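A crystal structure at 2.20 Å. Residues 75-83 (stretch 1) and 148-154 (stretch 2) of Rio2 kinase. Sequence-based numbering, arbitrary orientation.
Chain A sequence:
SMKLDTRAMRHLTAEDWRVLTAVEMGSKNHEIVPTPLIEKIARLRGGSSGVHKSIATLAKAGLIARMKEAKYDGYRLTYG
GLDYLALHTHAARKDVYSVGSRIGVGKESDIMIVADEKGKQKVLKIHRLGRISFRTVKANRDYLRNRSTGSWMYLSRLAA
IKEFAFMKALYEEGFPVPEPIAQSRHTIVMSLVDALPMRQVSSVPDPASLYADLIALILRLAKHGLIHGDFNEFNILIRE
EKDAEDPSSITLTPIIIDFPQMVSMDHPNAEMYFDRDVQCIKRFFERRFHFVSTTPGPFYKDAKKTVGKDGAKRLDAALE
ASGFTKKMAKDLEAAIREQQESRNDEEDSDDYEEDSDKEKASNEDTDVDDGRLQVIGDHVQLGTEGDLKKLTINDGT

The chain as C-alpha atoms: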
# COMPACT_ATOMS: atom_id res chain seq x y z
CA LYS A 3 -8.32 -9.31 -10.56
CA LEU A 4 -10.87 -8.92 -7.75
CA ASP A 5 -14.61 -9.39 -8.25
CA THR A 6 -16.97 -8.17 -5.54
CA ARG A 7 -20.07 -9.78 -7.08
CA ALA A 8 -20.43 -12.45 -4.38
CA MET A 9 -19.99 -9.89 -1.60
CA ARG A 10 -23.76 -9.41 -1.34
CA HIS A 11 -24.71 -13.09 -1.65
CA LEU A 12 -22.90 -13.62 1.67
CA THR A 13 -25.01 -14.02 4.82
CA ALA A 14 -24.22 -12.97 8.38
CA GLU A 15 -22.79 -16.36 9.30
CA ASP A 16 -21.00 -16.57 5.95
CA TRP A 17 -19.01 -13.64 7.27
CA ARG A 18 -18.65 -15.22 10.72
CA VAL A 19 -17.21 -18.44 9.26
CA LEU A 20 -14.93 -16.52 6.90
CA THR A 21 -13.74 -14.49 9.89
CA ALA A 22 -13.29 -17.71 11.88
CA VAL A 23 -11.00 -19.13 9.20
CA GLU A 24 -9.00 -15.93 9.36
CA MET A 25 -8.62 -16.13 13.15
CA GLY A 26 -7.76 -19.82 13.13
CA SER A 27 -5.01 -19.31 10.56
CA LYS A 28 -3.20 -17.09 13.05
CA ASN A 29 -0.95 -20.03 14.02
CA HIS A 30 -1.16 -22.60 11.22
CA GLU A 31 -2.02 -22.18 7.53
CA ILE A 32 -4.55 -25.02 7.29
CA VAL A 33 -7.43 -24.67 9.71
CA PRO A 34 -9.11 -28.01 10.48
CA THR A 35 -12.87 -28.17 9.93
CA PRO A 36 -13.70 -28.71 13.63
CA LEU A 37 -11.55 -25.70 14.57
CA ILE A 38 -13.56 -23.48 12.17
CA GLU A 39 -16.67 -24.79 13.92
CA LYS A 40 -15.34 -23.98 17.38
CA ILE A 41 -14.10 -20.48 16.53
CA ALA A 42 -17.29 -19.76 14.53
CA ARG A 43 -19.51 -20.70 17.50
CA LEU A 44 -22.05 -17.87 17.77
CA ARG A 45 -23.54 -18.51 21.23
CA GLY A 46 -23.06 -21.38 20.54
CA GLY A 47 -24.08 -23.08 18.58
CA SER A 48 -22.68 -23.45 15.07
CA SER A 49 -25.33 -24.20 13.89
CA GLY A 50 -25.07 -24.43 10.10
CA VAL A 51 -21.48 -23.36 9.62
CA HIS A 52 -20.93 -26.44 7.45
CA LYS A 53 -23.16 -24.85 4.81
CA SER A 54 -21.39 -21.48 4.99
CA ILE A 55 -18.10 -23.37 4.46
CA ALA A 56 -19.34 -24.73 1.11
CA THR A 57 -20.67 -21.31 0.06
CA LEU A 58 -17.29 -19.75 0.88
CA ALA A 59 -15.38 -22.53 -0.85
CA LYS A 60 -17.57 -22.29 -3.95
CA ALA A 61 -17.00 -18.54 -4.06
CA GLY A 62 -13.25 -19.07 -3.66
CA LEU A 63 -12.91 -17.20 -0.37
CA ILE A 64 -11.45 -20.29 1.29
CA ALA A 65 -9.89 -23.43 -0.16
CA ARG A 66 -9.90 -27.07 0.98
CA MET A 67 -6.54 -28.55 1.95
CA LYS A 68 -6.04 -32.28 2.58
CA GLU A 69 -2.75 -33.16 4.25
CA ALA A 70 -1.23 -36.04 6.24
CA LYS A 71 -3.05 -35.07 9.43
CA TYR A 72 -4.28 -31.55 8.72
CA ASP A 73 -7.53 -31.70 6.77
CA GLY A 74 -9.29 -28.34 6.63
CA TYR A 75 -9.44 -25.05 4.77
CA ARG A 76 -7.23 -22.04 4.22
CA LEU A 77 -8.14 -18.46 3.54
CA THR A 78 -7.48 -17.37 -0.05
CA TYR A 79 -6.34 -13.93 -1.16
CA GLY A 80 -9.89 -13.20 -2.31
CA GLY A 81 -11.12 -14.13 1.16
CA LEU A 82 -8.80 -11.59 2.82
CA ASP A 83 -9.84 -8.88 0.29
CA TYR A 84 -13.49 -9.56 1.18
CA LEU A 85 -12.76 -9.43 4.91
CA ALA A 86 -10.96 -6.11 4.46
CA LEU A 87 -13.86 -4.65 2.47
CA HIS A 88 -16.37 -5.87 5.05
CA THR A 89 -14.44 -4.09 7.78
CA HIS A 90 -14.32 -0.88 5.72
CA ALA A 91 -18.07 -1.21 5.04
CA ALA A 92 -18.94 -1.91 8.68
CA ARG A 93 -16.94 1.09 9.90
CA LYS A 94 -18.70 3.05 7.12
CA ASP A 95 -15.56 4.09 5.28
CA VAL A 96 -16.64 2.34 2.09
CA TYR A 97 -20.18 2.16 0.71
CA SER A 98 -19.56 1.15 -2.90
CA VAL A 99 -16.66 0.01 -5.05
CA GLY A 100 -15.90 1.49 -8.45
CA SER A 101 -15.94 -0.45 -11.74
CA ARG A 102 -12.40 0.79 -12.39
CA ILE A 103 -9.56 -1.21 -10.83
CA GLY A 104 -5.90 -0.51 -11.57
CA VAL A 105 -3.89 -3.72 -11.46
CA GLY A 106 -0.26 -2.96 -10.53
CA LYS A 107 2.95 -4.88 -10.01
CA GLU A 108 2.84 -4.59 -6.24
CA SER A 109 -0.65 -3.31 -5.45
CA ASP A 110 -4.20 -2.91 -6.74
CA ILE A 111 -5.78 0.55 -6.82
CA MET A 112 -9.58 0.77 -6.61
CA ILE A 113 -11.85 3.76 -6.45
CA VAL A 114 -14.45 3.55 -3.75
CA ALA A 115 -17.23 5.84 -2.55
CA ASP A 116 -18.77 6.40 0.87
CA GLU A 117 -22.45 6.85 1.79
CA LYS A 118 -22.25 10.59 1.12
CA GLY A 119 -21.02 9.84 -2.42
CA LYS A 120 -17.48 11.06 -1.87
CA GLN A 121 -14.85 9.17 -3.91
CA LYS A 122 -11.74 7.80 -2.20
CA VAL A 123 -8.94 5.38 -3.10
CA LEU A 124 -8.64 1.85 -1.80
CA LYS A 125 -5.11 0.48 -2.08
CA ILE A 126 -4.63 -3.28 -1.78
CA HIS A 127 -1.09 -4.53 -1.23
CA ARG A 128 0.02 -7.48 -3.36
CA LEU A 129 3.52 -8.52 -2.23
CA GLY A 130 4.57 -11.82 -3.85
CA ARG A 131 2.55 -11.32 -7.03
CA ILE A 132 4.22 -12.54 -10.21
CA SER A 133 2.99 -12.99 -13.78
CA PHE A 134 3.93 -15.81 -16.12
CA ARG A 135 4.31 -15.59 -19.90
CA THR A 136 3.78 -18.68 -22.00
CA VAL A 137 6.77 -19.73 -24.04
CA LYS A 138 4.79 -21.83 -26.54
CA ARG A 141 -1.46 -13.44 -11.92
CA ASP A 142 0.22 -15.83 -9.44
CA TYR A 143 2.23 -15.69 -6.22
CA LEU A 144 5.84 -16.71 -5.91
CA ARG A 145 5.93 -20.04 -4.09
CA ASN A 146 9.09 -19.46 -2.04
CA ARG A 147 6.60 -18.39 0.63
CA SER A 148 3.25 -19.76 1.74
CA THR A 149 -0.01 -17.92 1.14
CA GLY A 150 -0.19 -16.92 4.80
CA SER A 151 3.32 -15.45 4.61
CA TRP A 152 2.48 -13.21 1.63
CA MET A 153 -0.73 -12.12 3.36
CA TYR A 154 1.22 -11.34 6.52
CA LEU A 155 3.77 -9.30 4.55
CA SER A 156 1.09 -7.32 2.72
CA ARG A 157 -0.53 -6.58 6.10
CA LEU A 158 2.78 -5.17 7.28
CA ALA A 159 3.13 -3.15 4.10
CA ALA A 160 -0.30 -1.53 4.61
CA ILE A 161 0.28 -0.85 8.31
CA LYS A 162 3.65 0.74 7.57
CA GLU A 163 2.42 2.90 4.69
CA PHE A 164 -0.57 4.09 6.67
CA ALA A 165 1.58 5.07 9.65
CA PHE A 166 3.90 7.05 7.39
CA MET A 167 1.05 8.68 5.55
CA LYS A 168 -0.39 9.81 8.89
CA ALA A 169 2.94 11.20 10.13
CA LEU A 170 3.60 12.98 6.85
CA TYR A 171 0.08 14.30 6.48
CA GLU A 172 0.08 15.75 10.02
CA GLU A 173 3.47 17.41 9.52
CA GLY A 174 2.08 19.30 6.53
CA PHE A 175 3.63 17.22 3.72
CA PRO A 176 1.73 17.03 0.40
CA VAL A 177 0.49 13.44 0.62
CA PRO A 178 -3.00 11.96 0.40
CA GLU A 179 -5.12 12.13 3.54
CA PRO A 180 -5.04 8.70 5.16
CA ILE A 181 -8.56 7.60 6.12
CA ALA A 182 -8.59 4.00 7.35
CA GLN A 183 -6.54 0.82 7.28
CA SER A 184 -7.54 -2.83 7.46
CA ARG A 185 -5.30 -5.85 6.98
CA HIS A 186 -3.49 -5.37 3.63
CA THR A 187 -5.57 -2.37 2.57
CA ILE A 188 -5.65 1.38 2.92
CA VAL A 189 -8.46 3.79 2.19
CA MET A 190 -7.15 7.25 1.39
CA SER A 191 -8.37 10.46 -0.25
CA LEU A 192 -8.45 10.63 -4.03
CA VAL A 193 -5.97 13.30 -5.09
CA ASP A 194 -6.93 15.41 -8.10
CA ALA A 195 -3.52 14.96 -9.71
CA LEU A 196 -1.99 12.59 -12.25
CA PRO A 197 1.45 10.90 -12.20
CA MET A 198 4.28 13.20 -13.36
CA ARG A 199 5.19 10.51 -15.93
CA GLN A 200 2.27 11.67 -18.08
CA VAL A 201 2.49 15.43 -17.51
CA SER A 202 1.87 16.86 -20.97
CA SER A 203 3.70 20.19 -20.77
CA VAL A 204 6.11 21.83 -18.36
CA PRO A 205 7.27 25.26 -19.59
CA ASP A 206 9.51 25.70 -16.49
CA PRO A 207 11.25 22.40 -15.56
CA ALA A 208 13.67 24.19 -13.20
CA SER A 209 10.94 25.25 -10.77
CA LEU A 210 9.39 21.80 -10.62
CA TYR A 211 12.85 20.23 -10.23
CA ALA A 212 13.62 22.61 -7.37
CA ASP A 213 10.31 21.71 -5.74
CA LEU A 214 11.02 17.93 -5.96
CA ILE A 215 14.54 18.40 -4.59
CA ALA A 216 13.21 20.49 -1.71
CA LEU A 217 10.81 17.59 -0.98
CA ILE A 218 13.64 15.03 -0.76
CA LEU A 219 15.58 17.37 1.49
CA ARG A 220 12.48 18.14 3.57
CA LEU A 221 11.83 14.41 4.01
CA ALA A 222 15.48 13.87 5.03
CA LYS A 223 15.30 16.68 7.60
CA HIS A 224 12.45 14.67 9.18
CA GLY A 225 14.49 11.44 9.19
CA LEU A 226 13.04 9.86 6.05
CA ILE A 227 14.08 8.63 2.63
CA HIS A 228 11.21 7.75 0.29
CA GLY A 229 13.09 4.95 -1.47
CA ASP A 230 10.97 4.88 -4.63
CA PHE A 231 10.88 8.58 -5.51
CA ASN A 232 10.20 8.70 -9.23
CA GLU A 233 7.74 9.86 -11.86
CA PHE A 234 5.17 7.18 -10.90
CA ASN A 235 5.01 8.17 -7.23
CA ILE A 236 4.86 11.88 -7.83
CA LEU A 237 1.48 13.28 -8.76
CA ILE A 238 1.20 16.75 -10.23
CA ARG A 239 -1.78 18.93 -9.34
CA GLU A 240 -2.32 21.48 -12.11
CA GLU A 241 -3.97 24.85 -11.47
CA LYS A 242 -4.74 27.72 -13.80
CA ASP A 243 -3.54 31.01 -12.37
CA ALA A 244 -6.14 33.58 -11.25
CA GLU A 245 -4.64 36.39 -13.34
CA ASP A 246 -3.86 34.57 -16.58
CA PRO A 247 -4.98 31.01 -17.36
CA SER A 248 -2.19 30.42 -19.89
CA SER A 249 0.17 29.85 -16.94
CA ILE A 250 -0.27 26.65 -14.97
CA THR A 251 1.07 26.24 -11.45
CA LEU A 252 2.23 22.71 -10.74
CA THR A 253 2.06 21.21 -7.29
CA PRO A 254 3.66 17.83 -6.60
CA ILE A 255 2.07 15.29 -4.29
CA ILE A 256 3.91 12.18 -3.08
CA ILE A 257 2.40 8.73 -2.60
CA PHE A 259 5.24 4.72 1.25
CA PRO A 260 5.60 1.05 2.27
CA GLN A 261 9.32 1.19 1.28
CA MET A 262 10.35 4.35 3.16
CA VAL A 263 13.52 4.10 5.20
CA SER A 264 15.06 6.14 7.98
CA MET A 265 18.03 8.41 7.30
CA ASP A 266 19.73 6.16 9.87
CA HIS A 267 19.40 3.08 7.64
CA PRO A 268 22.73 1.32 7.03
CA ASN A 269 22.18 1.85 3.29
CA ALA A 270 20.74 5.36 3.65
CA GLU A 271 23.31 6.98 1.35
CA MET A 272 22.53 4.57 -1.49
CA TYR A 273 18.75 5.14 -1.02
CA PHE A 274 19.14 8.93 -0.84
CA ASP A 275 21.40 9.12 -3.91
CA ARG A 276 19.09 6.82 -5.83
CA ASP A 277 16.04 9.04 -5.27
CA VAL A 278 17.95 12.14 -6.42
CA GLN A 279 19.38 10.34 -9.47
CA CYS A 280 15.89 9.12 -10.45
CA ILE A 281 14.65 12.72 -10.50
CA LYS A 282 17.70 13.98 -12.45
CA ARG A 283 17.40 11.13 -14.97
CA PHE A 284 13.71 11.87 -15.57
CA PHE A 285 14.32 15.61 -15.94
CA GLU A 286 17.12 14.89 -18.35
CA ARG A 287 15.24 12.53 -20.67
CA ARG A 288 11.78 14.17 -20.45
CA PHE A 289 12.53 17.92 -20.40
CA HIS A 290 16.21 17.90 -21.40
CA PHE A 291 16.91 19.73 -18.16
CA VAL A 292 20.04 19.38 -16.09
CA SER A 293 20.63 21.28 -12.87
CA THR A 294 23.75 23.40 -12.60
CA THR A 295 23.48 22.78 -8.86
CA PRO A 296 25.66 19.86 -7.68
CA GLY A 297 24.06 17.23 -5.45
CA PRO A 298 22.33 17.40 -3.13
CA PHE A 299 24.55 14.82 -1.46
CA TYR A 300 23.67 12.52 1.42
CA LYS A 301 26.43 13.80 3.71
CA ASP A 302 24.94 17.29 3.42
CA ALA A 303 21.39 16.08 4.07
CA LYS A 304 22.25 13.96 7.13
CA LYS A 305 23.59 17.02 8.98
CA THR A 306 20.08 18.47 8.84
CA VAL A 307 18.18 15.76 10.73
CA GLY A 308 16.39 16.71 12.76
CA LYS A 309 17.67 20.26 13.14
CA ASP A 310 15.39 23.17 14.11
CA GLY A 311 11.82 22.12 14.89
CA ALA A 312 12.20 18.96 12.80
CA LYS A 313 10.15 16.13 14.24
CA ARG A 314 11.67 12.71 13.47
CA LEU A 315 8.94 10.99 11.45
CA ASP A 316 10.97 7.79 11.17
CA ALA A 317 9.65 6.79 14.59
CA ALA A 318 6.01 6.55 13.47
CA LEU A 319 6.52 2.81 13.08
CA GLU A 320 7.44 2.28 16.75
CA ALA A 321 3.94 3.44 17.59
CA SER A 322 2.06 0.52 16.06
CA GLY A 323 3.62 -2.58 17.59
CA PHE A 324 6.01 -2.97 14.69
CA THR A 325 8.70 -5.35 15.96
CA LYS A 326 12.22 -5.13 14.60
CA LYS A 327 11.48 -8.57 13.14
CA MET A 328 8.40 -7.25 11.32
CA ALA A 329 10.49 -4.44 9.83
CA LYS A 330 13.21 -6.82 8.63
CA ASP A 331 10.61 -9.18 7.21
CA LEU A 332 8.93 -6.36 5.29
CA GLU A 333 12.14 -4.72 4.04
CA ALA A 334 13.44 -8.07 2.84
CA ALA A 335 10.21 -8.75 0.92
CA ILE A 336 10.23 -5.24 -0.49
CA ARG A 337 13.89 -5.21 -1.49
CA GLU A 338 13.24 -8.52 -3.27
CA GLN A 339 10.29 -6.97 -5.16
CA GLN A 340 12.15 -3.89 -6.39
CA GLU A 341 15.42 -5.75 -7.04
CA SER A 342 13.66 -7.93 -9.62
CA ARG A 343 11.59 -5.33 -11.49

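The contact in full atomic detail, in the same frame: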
# COMPACT_ATOMS: atom_id res chain seq x y z
N TYR A 75 -9.39 -26.09 5.80
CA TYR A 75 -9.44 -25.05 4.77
C TYR A 75 -8.44 -23.94 5.07
O TYR A 75 -8.07 -23.69 6.22
CB TYR A 75 -10.85 -24.47 4.67
CG TYR A 75 -11.90 -25.49 4.28
CD1 TYR A 75 -12.35 -25.57 2.97
CD2 TYR A 75 -12.45 -26.35 5.22
CE1 TYR A 75 -13.31 -26.49 2.60
CE2 TYR A 75 -13.41 -27.27 4.86
CZ TYR A 75 -13.83 -27.33 3.55
OH TYR A 75 -14.79 -28.25 3.19
N ARG A 76 -8.01 -23.25 4.02
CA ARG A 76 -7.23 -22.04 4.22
C ARG A 76 -7.96 -20.87 3.61
O ARG A 76 -8.76 -21.03 2.68
CB ARG A 76 -5.85 -22.16 3.59
CG ARG A 76 -5.88 -22.32 2.09
CD ARG A 76 -4.48 -22.31 1.49
NE ARG A 76 -4.52 -22.47 0.04
CZ ARG A 76 -4.73 -21.46 -0.81
NH1 ARG A 76 -4.90 -20.23 -0.34
NH2 ARG A 76 -4.76 -21.69 -2.11
N LEU A 77 -7.67 -19.69 4.13
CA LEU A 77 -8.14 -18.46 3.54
C LEU A 77 -7.43 -18.24 2.20
O LEU A 77 -6.24 -18.53 2.07
CB LEU A 77 -7.79 -17.34 4.51
CG LEU A 77 -8.42 -15.97 4.39
CD1 LEU A 77 -9.92 -16.08 4.59
CD2 LEU A 77 -7.79 -15.08 5.46
N THR A 78 -8.15 -17.77 1.18
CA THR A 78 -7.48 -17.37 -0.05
C THR A 78 -7.26 -15.86 -0.04
O THR A 78 -7.72 -15.16 0.87
CB THR A 78 -8.28 -17.72 -1.31
OG1 THR A 78 -9.52 -17.00 -1.30
CG2 THR A 78 -8.53 -19.21 -1.39
N TYR A 79 -6.53 -15.36 -1.02
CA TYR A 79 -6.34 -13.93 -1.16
C TYR A 79 -7.67 -13.19 -1.33
O TYR A 79 -7.87 -12.11 -0.76
CB TYR A 79 -5.40 -13.64 -2.33
CG TYR A 79 -4.02 -14.26 -2.17
CD1 TYR A 79 -3.20 -13.88 -1.12
CD2 TYR A 79 -3.55 -15.22 -3.06
CE1 TYR A 79 -1.96 -14.43 -0.96
CE2 TYR A 79 -2.29 -15.78 -2.90
CZ TYR A 79 -1.49 -15.36 -1.85
OH TYR A 79 -0.24 -15.88 -1.65
N GLY A 80 -8.57 -13.79 -2.11
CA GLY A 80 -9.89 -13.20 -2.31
C GLY A 80 -10.62 -13.09 -0.99
O GLY A 80 -11.28 -12.09 -0.72
N GLY A 81 -10.49 -14.12 -0.16
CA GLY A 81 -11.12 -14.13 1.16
C GLY A 81 -10.68 -12.97 2.04
O GLY A 81 -11.51 -12.31 2.67
N LEU A 82 -9.37 -12.70 2.06
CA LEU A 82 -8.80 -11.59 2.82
C LEU A 82 -9.30 -10.23 2.30
O LEU A 82 -9.69 -9.36 3.08
CB LEU A 82 -7.25 -11.66 2.79
CG LEU A 82 -6.50 -10.76 3.78
CD1 LEU A 82 -6.75 -11.23 5.23
CD2 LEU A 82 -5.00 -10.70 3.48
N ASP A 83 -9.25 -10.05 0.97
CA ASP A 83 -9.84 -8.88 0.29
C ASP A 83 -11.26 -8.63 0.82
O ASP A 83 -11.58 -7.54 1.30
CB ASP A 83 -9.93 -9.13 -1.23
CG ASP A 83 -8.57 -9.22 -1.93
OD1 ASP A 83 -7.53 -8.94 -1.29
OD2 ASP A 83 -8.54 -9.57 -3.14
N SER A 148 4.63 -19.31 1.70
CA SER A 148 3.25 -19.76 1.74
C SER A 148 2.31 -18.58 1.56
O SER A 148 2.72 -17.41 1.65
CB SER A 148 2.93 -20.40 3.08
OG SER A 148 2.83 -19.40 4.07
N THR A 149 1.05 -18.91 1.32
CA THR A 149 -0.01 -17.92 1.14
C THR A 149 -0.14 -17.02 2.37
O THR A 149 -0.26 -15.79 2.26
CB THR A 149 -1.36 -18.64 0.86
OG1 THR A 149 -1.32 -19.21 -0.45
CG2 THR A 149 -2.51 -17.67 0.92
N GLY A 150 -0.10 -17.64 3.55
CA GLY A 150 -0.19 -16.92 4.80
C GLY A 150 0.98 -15.97 4.97
O GLY A 150 0.82 -14.89 5.51
N SER A 151 2.16 -16.35 4.50
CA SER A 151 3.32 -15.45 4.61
C SER A 151 3.15 -14.21 3.74
O SER A 151 3.41 -13.10 4.19
CB SER A 151 4.64 -16.15 4.30
OG SER A 151 4.84 -17.27 5.15
N TRP A 152 2.71 -14.38 2.49
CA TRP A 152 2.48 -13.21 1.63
C TRP A 152 1.41 -12.28 2.18
O TRP A 152 1.54 -11.07 2.12
CB TRP A 152 2.12 -13.62 0.19
CG TRP A 152 3.28 -14.19 -0.57
CD1 TRP A 152 3.35 -15.43 -1.13
CD2 TRP A 152 4.54 -13.56 -0.84
NE1 TRP A 152 4.56 -15.60 -1.75
CE2 TRP A 152 5.31 -14.47 -1.59
CE3 TRP A 152 5.09 -12.31 -0.53
CZ2 TRP A 152 6.62 -14.17 -2.02
CZ3 TRP A 152 6.39 -12.02 -0.97
CH2 TRP A 152 7.14 -12.95 -1.70
N MET A 153 0.36 -12.87 2.74
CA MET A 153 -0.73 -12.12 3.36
C MET A 153 -0.20 -11.34 4.53
O MET A 153 -0.51 -10.17 4.68
CB MET A 153 -1.83 -13.06 3.85
CG MET A 153 -2.72 -13.58 2.73
SD MET A 153 -3.92 -14.75 3.42
CE MET A 153 -4.77 -15.22 1.95
N TYR A 154 0.61 -11.99 5.37
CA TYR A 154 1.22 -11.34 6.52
C TYR A 154 2.09 -10.16 6.09
O TYR A 154 2.04 -9.10 6.72
CB TYR A 154 2.04 -12.36 7.30
CG TYR A 154 3.21 -11.85 8.14
CD1 TYR A 154 3.00 -11.34 9.42
CD2 TYR A 154 4.51 -11.96 7.68
CE1 TYR A 154 4.08 -10.92 10.21
CE2 TYR A 154 5.60 -11.54 8.46
CZ TYR A 154 5.37 -11.02 9.72
OH TYR A 154 6.45 -10.60 10.48

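How do the two backbones lie against each other? Stretch 1 runs as a strand from Tyr75 to Leu77, turns at Thr78 and starts a helix at Tyr79; stretch 2 is mostly the first turns of another helix, from Thr149 on. The two helix axes approach to 11.3 Å with their N-to-C directions 33° apart, so both helices set out in roughly the same direction. The turn of stretch 1 faces the start of the second helix: the CA atoms of Thr78 and Thr149 are 7.6 Å apart, and those of Tyr79 and Met153 7.4 Å. No hydrogen bond crosses between the stretches, and the 356 Å² they bury rests on van der Waals contact.

What shapes the start of stretch 2, and what does its first helical residue meet? Ser148 occupies the N-cap position and does not touch stretch 1; its OG shares a hydrogen bond with Ser151 OG at 3.1 Å, while the backbone bond from Trp152 N to Ser148 O, at 3.1 Å, begins the helical ladder. Thr149 then points toward stretch 1 and touches two side chains there. Its methyl CG2 lies over one face of the Tyr79 ring, 4.1 Å from the ring centroid and 27° off the normal, a CH-pi contact in which a weakly polarised C-H group meets the electron-rich ring. The same CG2 is 3.7 Å from Arg76 NH1, and Thr149 OG1 lies over one face of that guanidinium. Within its own stretch, Arg76 NH1 makes a weak hydrogen bond to Leu77 O (3.2 Å).

Why do the next residues contribute so little until Trp152? Gly150 makes no contact, and even a CB at its position would point sideways with nothing of stretch 1 in reach; Ser151 points away. One helical turn brings Trp152 back toward it, but the end of its side chain leads away, leaving mainly the near parts of the residue to make contact. Tyr79 OH stands 3.7 Å from Trp152 CD1, and Tyr79 CE1 is 4.3 Å from Trp152 CB. The Tyr79 hydroxyl also reaches the helix backbone, with OH 3.5 Å from Thr149 CA.

What makes Met153 the centre of the contact? It has the largest covered area of any residue here, 107 Å², and its long, unbranched side chain, with chi2 and chi3 both t, extends to the turn of stretch 1. There its terminal methyl CE comes 3.1 Å from Thr78 O, 3.6 Å from Leu77 O and 3.5 Å from Tyr79 N, while also lying 3.7 Å from Tyr79 CD1. Closer to its own backbone, Met153 CG packs 3.7 Å from Leu82 CD2, and Met153 SD is 4.4 Å from Leu77 CD2. The turn it meets is held by its own bonds: Thr78 caps the helix, its OG1 accepting from Gly81 N at 3.2 Å, and Leu82 N donates to Thr78 O, also at 3.2 Å. Tyr154 points away, and the contact within these stretches ends with Met153.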